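Local coordinates for protein saframycin Mx1 synthetase B (Legionella pneumophila subsp. pneumophila, PDB 3KXW) that belongs to the ANL superfamily of AMP-binding enzymes and holds 5'-O-[(S)-(dodecanoyloxy)(hydroxy)phosphoryl]adenosine in a pocket, at residues Gln11-Val16 against Ala81-Leu86; Asn407-Gly412 against His422-Lys427; His483-Lys488 against Asp519-Glu524; Ile95-Gln100 against Ala123-Lys128. One frame throughout, in Å; residues are numbered along the deposited sequence.

Contact 1 of 4, residues Gln11-Val16 against Ala81-Leu86; sequences QSLVDV and AFLGCL
Leu13 and Val14, in the first turn of helix 13-23, pack against Leu83 and Leu86 near the end of helix 76-87, the helix of a beta-alpha-beta crossover between the adjacent parallel strands 67-71 and 91-95. Leu13 can be followed outward. Its CB stands 4.6 Å from Leu86 CD1, a little beyond touching distance. CG lies anti to the backbone N (chi1 -176°), which carries the branch toward the other helix. Of the two methyls, CD1 turns from Leu83, while CD2 enters the interface, 4.1 Å from Leu83 CD2 and 4.4 Å from Leu86 CD1. The side chains of Leu13 and Leu83 cross at about a right angle, and their nearest atoms are these two CD2 methyls. Leu228 and Tyr232 of helix 220-233 also touch Leu13, making the site a junction of three helices.

Val14 works differently, laying its CG2 against the backbone as well as the side chain of Leu86: CG2 is 3.8 Å from Leu86 CB and 3.5 Å from Leu86 O. Ser12 begins the helix as its N-cap, its OG accepting a weak bond from Asp15 N at 3.5 Å, with an N-H...O angle of 157°.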
# COMPACT_ATOMS: atom_id res chain seq x y z
N GLN A 11 -23.74 -11.19 6.70
CA GLN A 11 -22.79 -12.22 6.32
C GLN A 11 -21.85 -11.77 5.22
O GLN A 11 -20.88 -12.46 4.92
CB GLN A 11 -23.53 -13.51 5.93
CG GLN A 11 -24.30 -14.08 7.10
CD GLN A 11 -23.38 -14.44 8.24
OE1 GLN A 11 -23.48 -13.89 9.35
NE2 GLN A 11 -22.47 -15.37 7.98
N SER A 12 -22.14 -10.63 4.62
CA SER A 12 -21.22 -10.03 3.66
C SER A 12 -21.28 -8.51 3.73
O SER A 12 -22.23 -7.94 4.25
CB SER A 12 -21.56 -10.48 2.25
OG SER A 12 -22.74 -9.84 1.80
N LEU A 13 -20.26 -7.86 3.17
CA LEU A 13 -20.26 -6.41 3.10
C LEU A 13 -21.44 -5.91 2.28
O LEU A 13 -21.94 -4.81 2.50
CB LEU A 13 -18.95 -5.91 2.47
CG LEU A 13 -18.80 -4.39 2.44
CD1 LEU A 13 -18.81 -3.83 3.86
CD2 LEU A 13 -17.49 -4.03 1.70
N VAL A 14 -21.88 -6.72 1.32
CA VAL A 14 -23.06 -6.35 0.51
C VAL A 14 -24.25 -6.02 1.42
O VAL A 14 -24.91 -4.98 1.25
CB VAL A 14 -23.45 -7.45 -0.48
CG1 VAL A 14 -24.82 -7.15 -1.14
CG2 VAL A 14 -22.37 -7.61 -1.57
N ASP A 15 -24.54 -6.90 2.36
CA ASP A 15 -25.71 -6.71 3.23
C ASP A 15 -25.50 -5.59 4.24
O ASP A 15 -26.47 -4.92 4.64
CB ASP A 15 -26.11 -8.01 3.91
CG ASP A 15 -26.78 -8.97 2.95
OD1 ASP A 15 -27.34 -8.48 1.93
OD2 ASP A 15 -26.73 -10.18 3.20
N VAL A 16 -24.25 -5.36 4.63
CA VAL A 16 -23.96 -4.23 5.49
C VAL A 16 -24.31 -2.92 4.77
O VAL A 16 -24.95 -2.03 5.35
CB VAL A 16 -22.49 -4.18 5.94
CG1 VAL A 16 -22.21 -2.86 6.70
CG2 VAL A 16 -22.17 -5.39 6.82
N ALA A 81 -17.75 0.51 -8.64
CA ALA A 81 -17.56 -0.69 -9.46
C ALA A 81 -17.20 -1.88 -8.59
O ALA A 81 -17.70 -2.99 -8.79
CB ALA A 81 -16.48 -0.45 -10.56
N PHE A 82 -16.34 -1.65 -7.59
CA PHE A 82 -15.94 -2.69 -6.66
C PHE A 82 -17.17 -3.25 -5.92
O PHE A 82 -17.37 -4.46 -5.84
CB PHE A 82 -14.90 -2.14 -5.67
CG PHE A 82 -14.29 -3.19 -4.74
CD1 PHE A 82 -13.13 -3.85 -5.10
CD2 PHE A 82 -14.90 -3.52 -3.54
CE1 PHE A 82 -12.56 -4.83 -4.26
CE2 PHE A 82 -14.33 -4.49 -2.68
CZ PHE A 82 -13.16 -5.14 -3.05
N LEU A 83 -18.00 -2.37 -5.36
CA LEU A 83 -19.17 -2.87 -4.65
C LEU A 83 -20.12 -3.55 -5.64
O LEU A 83 -20.76 -4.57 -5.34
CB LEU A 83 -19.89 -1.74 -3.92
CG LEU A 83 -19.19 -1.25 -2.66
CD1 LEU A 83 -20.01 -0.15 -2.05
CD2 LEU A 83 -19.09 -2.39 -1.68
N GLY A 84 -20.23 -2.97 -6.83
CA GLY A 84 -21.10 -3.53 -7.86
C GLY A 84 -20.69 -4.97 -8.16
O GLY A 84 -21.54 -5.84 -8.33
N CYS A 85 -19.38 -5.23 -8.20
CA CYS A 85 -18.90 -6.61 -8.38
C CYS A 85 -19.36 -7.50 -7.25
O CYS A 85 -19.86 -8.60 -7.47
CB CYS A 85 -17.37 -6.69 -8.47
SG CYS A 85 -16.68 -6.02 -9.96
N LEU A 86 -19.19 -7.04 -6.01
CA LEU A 86 -19.58 -7.86 -4.88
C LEU A 86 -21.08 -8.16 -4.88
O LEU A 86 -21.49 -9.28 -4.57
CB LEU A 86 -19.18 -7.21 -3.54
CG LEU A 86 -17.70 -6.92 -3.28
CD1 LEU A 86 -17.40 -6.74 -1.80
CD2 LEU A 86 -16.81 -7.96 -3.90

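Contact 2 of 4, residues Asn407-Gly412 against His422-Lys427; sequences NSVAKG and HAFAGK
Phe424 carries nearly the whole contact, laying its ring against the backbone of Ala410 and Gly412 and so packing the end of helix 417-424 back on the loop that leads into it from strand 400-405. The contact is local, with the Phe424 side chain about 10 Å from the bound 5'-O-[(S)-(dodecanoyloxy)(hydroxy)phosphoryl]adenosine. The tight part is where ring meets main chain. Gly412 CA sits over one face, 3.9 Å from the ring centroid and 23° off the normal, in a CH-pi contact displaced toward the CE2 rim, where Gly412 CA and Phe424 CE2 are 3.6 Å apart. Closer still is Ala410 O, which approaches obliquely to 3.3 Å from Phe424 CE1. Having no side chain, Gly412 presents bare CA to the ring. Phe424 CG is anti to its own carbonyl carbon (chi1 -68°), and this rotation turns the ring into the loop.

Packing is looser around the rest of the ring. Val409 CG1 lies in the ring plane at the edge, 4.0 Å from Phe424 CD1, and Ala410 CB stays 4.1 Å from Phe424 CE1. On the solvent side, the bond from CA to CB of exposed Lys411 points away from Phe424, itself partly exposed. Tyr413 meets the Phe424 ring edge-to-face. Attraction across the contact is therefore largely dispersive, with perhaps a weak electrostatic share from the CH-pi pair and from the carbonyl oxygen near the ring's C-H groups.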
# COMPACT_ATOMS: atom_id res chain seq x y z
N ASN A 407 -9.23 -15.95 11.31
CA ASN A 407 -10.26 -15.93 10.27
C ASN A 407 -9.99 -14.88 9.17
O ASN A 407 -10.70 -14.84 8.15
CB ASN A 407 -11.62 -15.70 10.91
CG ASN A 407 -12.16 -16.96 11.60
OD1 ASN A 407 -13.00 -16.87 12.49
ND2 ASN A 407 -11.67 -18.12 11.19
N SER A 408 -8.99 -14.03 9.37
CA SER A 408 -8.59 -13.06 8.34
C SER A 408 -7.57 -13.64 7.36
O SER A 408 -7.24 -13.01 6.35
CB SER A 408 -8.00 -11.77 8.98
OG SER A 408 -9.02 -11.00 9.62
N VAL A 409 -7.04 -14.81 7.66
CA VAL A 409 -6.06 -15.41 6.77
C VAL A 409 -6.74 -15.89 5.49
O VAL A 409 -7.70 -16.65 5.53
CB VAL A 409 -5.29 -16.57 7.42
CG1 VAL A 409 -4.54 -17.36 6.35
CG2 VAL A 409 -4.34 -16.02 8.51
N ALA A 410 -6.22 -15.41 4.38
CA ALA A 410 -6.83 -15.63 3.07
C ALA A 410 -6.75 -17.09 2.61
O ALA A 410 -6.06 -17.93 3.20
CB ALA A 410 -6.20 -14.70 2.04
N LYS A 411 -7.45 -17.36 1.52
CA LYS A 411 -7.66 -18.70 1.01
C LYS A 411 -6.52 -19.25 0.12
O LYS A 411 -6.43 -20.45 -0.14
CB LYS A 411 -9.00 -18.72 0.25
CG LYS A 411 -9.32 -20.03 -0.48
CD LYS A 411 -9.24 -21.23 0.43
CE LYS A 411 -9.89 -22.45 -0.22
NZ LYS A 411 -9.89 -23.62 0.72
N GLY A 412 -5.65 -18.38 -0.37
CA GLY A 412 -4.58 -18.83 -1.24
C GLY A 412 -4.30 -17.78 -2.30
O GLY A 412 -4.80 -16.67 -2.22
N HIS A 422 3.15 -23.34 -0.41
CA HIS A 422 4.38 -22.70 0.09
C HIS A 422 4.12 -21.66 1.18
O HIS A 422 4.94 -21.49 2.08
CB HIS A 422 5.12 -22.06 -1.10
CG HIS A 422 6.48 -21.50 -0.76
ND1 HIS A 422 7.63 -22.27 -0.76
CD2 HIS A 422 6.87 -20.24 -0.45
CE1 HIS A 422 8.66 -21.52 -0.42
NE2 HIS A 422 8.23 -20.28 -0.24
N ALA A 423 2.98 -20.99 1.13
CA ALA A 423 2.73 -19.87 2.05
C ALA A 423 1.62 -20.09 3.07
O ALA A 423 1.69 -19.56 4.19
CB ALA A 423 2.45 -18.58 1.23
N PHE A 424 0.58 -20.82 2.69
CA PHE A 424 -0.60 -20.95 3.52
C PHE A 424 -0.71 -22.30 4.26
O PHE A 424 -1.75 -22.59 4.87
CB PHE A 424 -1.87 -20.74 2.68
CG PHE A 424 -2.05 -19.32 2.19
CD1 PHE A 424 -2.76 -18.40 2.94
CD2 PHE A 424 -1.51 -18.92 0.97
CE1 PHE A 424 -2.94 -17.09 2.48
CE2 PHE A 424 -1.69 -17.62 0.49
CZ PHE A 424 -2.40 -16.70 1.26
N ALA A 425 0.33 -23.11 4.21
CA ALA A 425 0.26 -24.43 4.85
C ALA A 425 1.37 -24.65 5.87
O ALA A 425 1.91 -25.75 5.98
CB ALA A 425 0.28 -25.55 3.78
N GLY A 426 1.73 -23.61 6.61
CA GLY A 426 2.78 -23.73 7.60
C GLY A 426 2.39 -24.65 8.75
O GLY A 426 1.33 -24.51 9.32
N LYS A 427 3.25 -25.61 9.08
CA LYS A 427 2.96 -26.53 10.19
C LYS A 427 4.12 -26.58 11.15
O LYS A 427 5.27 -26.70 10.73
CB LYS A 427 2.67 -27.96 9.69
CG LYS A 427 1.35 -28.12 8.99
CD LYS A 427 0.18 -28.00 9.97
CE LYS A 427 0.19 -29.16 10.96
NZ LYS A 427 -1.06 -29.19 11.80

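Contact 3 of 4, residues His483-Lys488 against Asp519-Glu524; sequences HHVLGK and DNLFNE
Val485 and Leu486 converge on a single residue of helix 515-533, Leu521, which offers each of them a different methyl. The first segment starts in a short 3-10 turn, where His483 O accepts a hydrogen bond from Leu486 N at 3.1 Å; His483 ND1 is bonded in turn to Ser480 O. Val485 ends the turn and points its side chain at the helix, but its touch is light: CG2 comes to 4.4 Å from Leu521 CD1, on the exposed margin of the contact. At Leu486 the chain becomes strand, and here the packing is closer and buried. CG lies anti to the carbonyl carbon (chi1 -52°), a rotation that swings the branch toward the helix, although the bond from CA to CB does not aim there. Leu486 CD2 then meets Leu521 CD2 at 4.0 Å, and the two side chains cross obliquely. Farther along, Gly487 and Lys488 turn to sheet pairing, with backbone bonds to Glu507. Helix 515-533 is the crossover between the parallel neighbours 499-508 and 539-544: Leu521 also rests on Leu542 of strand 539-544, and Leu486, from the outermost strand 486-496, packs beside Cys506 and Val508 of strand 499-508.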
# COMPACT_ATOMS: atom_id res chain seq x y z
N HIS A 483 14.34 12.42 -19.45
CA HIS A 483 15.60 12.07 -20.10
C HIS A 483 16.20 13.24 -20.88
O HIS A 483 17.40 13.26 -21.14
CB HIS A 483 15.45 10.83 -20.99
CG HIS A 483 14.97 11.14 -22.38
ND1 HIS A 483 13.63 11.26 -22.69
CD2 HIS A 483 15.65 11.36 -23.53
CE1 HIS A 483 13.51 11.54 -23.97
NE2 HIS A 483 14.72 11.61 -24.50
N HIS A 484 15.37 14.22 -21.24
CA HIS A 484 15.87 15.38 -21.97
C HIS A 484 16.91 16.26 -21.23
O HIS A 484 17.61 17.04 -21.86
CB HIS A 484 14.71 16.24 -22.49
CG HIS A 484 13.93 15.59 -23.59
ND1 HIS A 484 14.45 15.38 -24.85
CD2 HIS A 484 12.66 15.13 -23.63
CE1 HIS A 484 13.54 14.80 -25.61
NE2 HIS A 484 12.45 14.63 -24.89
N VAL A 485 17.02 16.12 -19.90
CA VAL A 485 18.00 16.89 -19.15
C VAL A 485 19.08 15.97 -18.58
O VAL A 485 19.95 16.41 -17.85
CB VAL A 485 17.36 17.73 -17.99
CG1 VAL A 485 16.23 18.60 -18.52
CG2 VAL A 485 16.85 16.81 -16.84
N LEU A 486 19.01 14.69 -18.94
CA LEU A 486 19.93 13.70 -18.39
C LEU A 486 20.80 13.04 -19.44
O LEU A 486 20.53 13.13 -20.64
CB LEU A 486 19.15 12.57 -17.70
CG LEU A 486 18.10 12.95 -16.67
CD1 LEU A 486 17.39 11.67 -16.15
CD2 LEU A 486 18.74 13.75 -15.56
N GLY A 487 21.83 12.34 -18.96
CA GLY A 487 22.59 11.43 -19.78
C GLY A 487 22.12 10.03 -19.43
O GLY A 487 20.91 9.73 -19.50
N LYS A 488 23.07 9.19 -19.04
CA LYS A 488 22.77 7.84 -18.58
C LYS A 488 22.32 7.77 -17.12
O LYS A 488 22.52 8.70 -16.34
CB LYS A 488 23.97 6.92 -18.82
CG LYS A 488 24.26 6.67 -20.31
CD LYS A 488 23.04 6.12 -21.00
CE LYS A 488 23.39 5.54 -22.34
NZ LYS A 488 24.17 6.53 -23.14
N ASP A 519 15.97 20.43 -7.27
CA ASP A 519 14.82 20.05 -6.46
C ASP A 519 13.65 19.52 -7.28
O ASP A 519 13.08 18.49 -6.93
CB ASP A 519 14.38 21.22 -5.58
CG ASP A 519 15.34 21.43 -4.42
OD1 ASP A 519 16.30 20.64 -4.28
OD2 ASP A 519 15.14 22.39 -3.63
N ASN A 520 13.30 20.23 -8.35
CA ASN A 520 12.24 19.81 -9.26
C ASN A 520 12.58 18.45 -9.86
O ASN A 520 11.74 17.56 -9.93
CB ASN A 520 12.08 20.84 -10.40
CG ASN A 520 11.37 22.11 -9.95
OD1 ASN A 520 10.59 22.09 -9.00
ND2 ASN A 520 11.63 23.23 -10.66
N LEU A 521 13.83 18.30 -10.29
CA LEU A 521 14.26 17.03 -10.90
C LEU A 521 14.13 15.87 -9.92
O LEU A 521 13.61 14.82 -10.28
CB LEU A 521 15.70 17.13 -11.40
CG LEU A 521 16.33 15.84 -11.94
CD1 LEU A 521 15.44 15.19 -13.02
CD2 LEU A 521 17.72 16.12 -12.48
N PHE A 522 14.62 16.06 -8.69
CA PHE A 522 14.53 15.04 -7.63
C PHE A 522 13.07 14.63 -7.40
O PHE A 522 12.75 13.45 -7.30
CB PHE A 522 15.10 15.54 -6.29
CG PHE A 522 16.59 15.75 -6.30
CD1 PHE A 522 17.44 14.84 -6.90
CD2 PHE A 522 17.14 16.88 -5.69
CE1 PHE A 522 18.82 15.06 -6.90
CE2 PHE A 522 18.50 17.11 -5.69
CZ PHE A 522 19.34 16.21 -6.30
N ASN A 523 12.19 15.62 -7.31
CA ASN A 523 10.76 15.34 -7.15
C ASN A 523 10.14 14.59 -8.33
O ASN A 523 9.32 13.70 -8.14
CB ASN A 523 9.99 16.63 -6.83
CG ASN A 523 10.47 17.27 -5.54
OD1 ASN A 523 10.93 16.59 -4.63
ND2 ASN A 523 10.38 18.60 -5.45
N GLU A 524 10.56 14.94 -9.54
CA GLU A 524 10.05 14.28 -10.75
C GLU A 524 10.50 12.85 -10.78
O GLU A 524 9.76 11.95 -11.19
CB GLU A 524 10.53 15.01 -12.01
CG GLU A 524 9.78 16.30 -12.26
CD GLU A 524 10.48 17.23 -13.24
OE1 GLU A 524 11.67 17.01 -13.55
OE2 GLU A 524 9.83 18.20 -13.69

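Contact 4 of 4, residues Ile95-Gln100 against Ala123-Lys128; sequences IYPPAQ and ADHIKK
Lys128, which stretches across to Ala99, donates its backbone N to Asp124 O at 3.2 Å, an ordinary helical bond within helix 123-129. All four of its side-chain torsions lie near 180°, so the lysine runs out nearly straight to set NZ 4.3 Å from Ala99 CB. Both residues are exposed, and the touch is a marginal one between an ammonium end and a methyl.

One turn earlier in the helix, His125 makes the firmer half of the contact. Its imidazole presents CE1, the carbon between the two ring nitrogens, to the pyrrolidine ring of Pro97, with Pro97 CG at 3.9 Å and Pro97 CB at 4.0 Å. The approach is oblique to the imidazole, and the proline contributes one edge of its own ring, CB and CG. This is plain van der Waals contact, since the two proline carbons offer the imidazole no polar partner. The Phe129 ring also meets His125 edge-to-face.

Opposite the helix, the chain is bent by an inverse gamma turn centred on Pro98, with a weak bond of 2.8 Å from Ala99 N to Pro97 O. The turn brings Pro97 and Ala99 to face His125 and Lys128. Beneath them, Leu71 touches Pro97, Pro98 and His125. The segments follow strands 91-95 and 118-121, which flank strand 67-71; such packing of connections over the carboxyl ends of parallel strands is characteristic of a Rossmann-like alpha/beta sheet.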
# COMPACT_ATOMS: atom_id res chain seq x y z
N ILE A 95 -7.02 -3.10 -10.83
CA ILE A 95 -5.68 -2.86 -11.35
C ILE A 95 -5.45 -1.37 -11.63
O ILE A 95 -6.38 -0.65 -11.98
CB ILE A 95 -5.39 -3.66 -12.65
CG1 ILE A 95 -6.27 -3.15 -13.80
CG2 ILE A 95 -5.59 -5.14 -12.44
CD1 ILE A 95 -5.91 -3.76 -15.20
N TYR A 96 -4.20 -0.93 -11.46
CA TYR A 96 -3.76 0.40 -11.89
C TYR A 96 -3.95 0.54 -13.39
O TYR A 96 -3.65 -0.39 -14.13
CB TYR A 96 -2.26 0.57 -11.63
CG TYR A 96 -1.83 0.59 -10.18
CD1 TYR A 96 -1.74 1.80 -9.47
CD2 TYR A 96 -1.46 -0.59 -9.52
CE1 TYR A 96 -1.33 1.83 -8.13
CE2 TYR A 96 -1.05 -0.57 -8.18
CZ TYR A 96 -0.99 0.65 -7.49
OH TYR A 96 -0.60 0.66 -6.17
N PRO A 97 -4.45 1.69 -13.86
CA PRO A 97 -4.50 1.89 -15.31
C PRO A 97 -3.10 1.69 -15.91
O PRO A 97 -2.12 2.19 -15.34
CB PRO A 97 -4.98 3.35 -15.42
CG PRO A 97 -5.84 3.52 -14.22
CD PRO A 97 -5.15 2.75 -13.12
N PRO A 98 -3.01 0.94 -17.02
CA PRO A 98 -1.72 0.52 -17.61
C PRO A 98 -1.11 1.64 -18.45
O PRO A 98 -0.97 1.51 -19.67
CB PRO A 98 -2.11 -0.68 -18.48
CG PRO A 98 -3.55 -0.43 -18.87
CD PRO A 98 -4.17 0.40 -17.75
N ALA A 99 -0.75 2.73 -17.78
CA ALA A 99 -0.36 3.96 -18.46
C ALA A 99 1.03 3.89 -19.08
O ALA A 99 1.34 4.64 -20.00
CB ALA A 99 -0.45 5.14 -17.50
N GLN A 100 1.86 2.99 -18.58
CA GLN A 100 3.21 2.86 -19.11
C GLN A 100 3.60 1.39 -19.26
O GLN A 100 2.83 0.48 -18.91
CB GLN A 100 4.25 3.61 -18.25
CG GLN A 100 4.01 5.14 -18.10
CD GLN A 100 4.29 5.93 -19.36
OE1 GLN A 100 4.99 5.46 -20.26
NE2 GLN A 100 3.75 7.14 -19.44
N ALA A 123 -15.30 5.83 -19.49
CA ALA A 123 -15.41 6.02 -20.94
C ALA A 123 -14.13 6.54 -21.58
O ALA A 123 -13.71 6.05 -22.62
CB ALA A 123 -16.60 6.93 -21.28
N ASP A 124 -13.50 7.52 -20.95
CA ASP A 124 -12.22 8.04 -21.42
C ASP A 124 -11.21 6.93 -21.62
O ASP A 124 -10.38 6.98 -22.53
CB ASP A 124 -11.65 9.08 -20.45
CG ASP A 124 -12.33 10.45 -20.58
OD1 ASP A 124 -13.15 10.62 -21.52
OD2 ASP A 124 -12.04 11.35 -19.76
N HIS A 125 -11.27 5.92 -20.75
CA HIS A 125 -10.25 4.88 -20.78
C HIS A 125 -10.52 3.81 -21.82
O HIS A 125 -9.59 3.17 -22.31
CB HIS A 125 -10.03 4.27 -19.39
CG HIS A 125 -9.10 5.06 -18.52
ND1 HIS A 125 -8.87 4.75 -17.20
CD2 HIS A 125 -8.34 6.16 -18.78
CE1 HIS A 125 -8.01 5.60 -16.68
NE2 HIS A 125 -7.67 6.47 -17.62
N ILE A 126 -11.79 3.61 -22.18
CA ILE A 126 -12.06 2.68 -23.26
C ILE A 126 -11.46 3.25 -24.56
O ILE A 126 -11.00 2.50 -25.42
CB ILE A 126 -13.56 2.29 -23.44
CG1 ILE A 126 -14.13 2.83 -24.73
CG2 ILE A 126 -14.41 2.62 -22.23
CD1 ILE A 126 -14.31 1.77 -25.72
N LYS A 127 -11.42 4.57 -24.68
CA LYS A 127 -10.75 5.19 -25.82
C LYS A 127 -9.22 5.06 -25.75
O LYS A 127 -8.57 4.72 -26.74
CB LYS A 127 -11.17 6.65 -25.98
CG LYS A 127 -12.23 6.82 -27.03
CD LYS A 127 -13.44 7.59 -26.51
CE LYS A 127 -14.66 7.21 -27.34
NZ LYS A 127 -14.70 5.72 -27.56
N LYS A 128 -8.66 5.30 -24.58
CA LYS A 128 -7.22 5.25 -24.42
C LYS A 128 -6.66 3.84 -24.43
O LYS A 128 -5.57 3.62 -24.96
CB LYS A 128 -6.80 5.96 -23.13
CG LYS A 128 -5.32 5.85 -22.86
CD LYS A 128 -4.89 6.64 -21.63
CE LYS A 128 -3.38 6.47 -21.43
NZ LYS A 128 -2.85 7.34 -20.34

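Contacts 1 and 3 are the buried ones; both pack mainly aliphatic side chains against a crossover helix, but they lie on opposite sides of the chain's centre, 44 Å apart between centres. Contact 4 lies at the surface and shares a sheet with contact 1: helix 76-87 leads into strand 91-95, which runs into residues 95-100. Its partners are correspondingly more polar, an imidazole and a lysine against one proline and an alanine. Contact 2 stands between these extremes, partly buried and local in sequence, and is alone in relying on an aromatic face against backbone. In all four the segments meet by van der Waals packing, and the hydrogen bonds nearby lie within a segment or run to other parts of the chain.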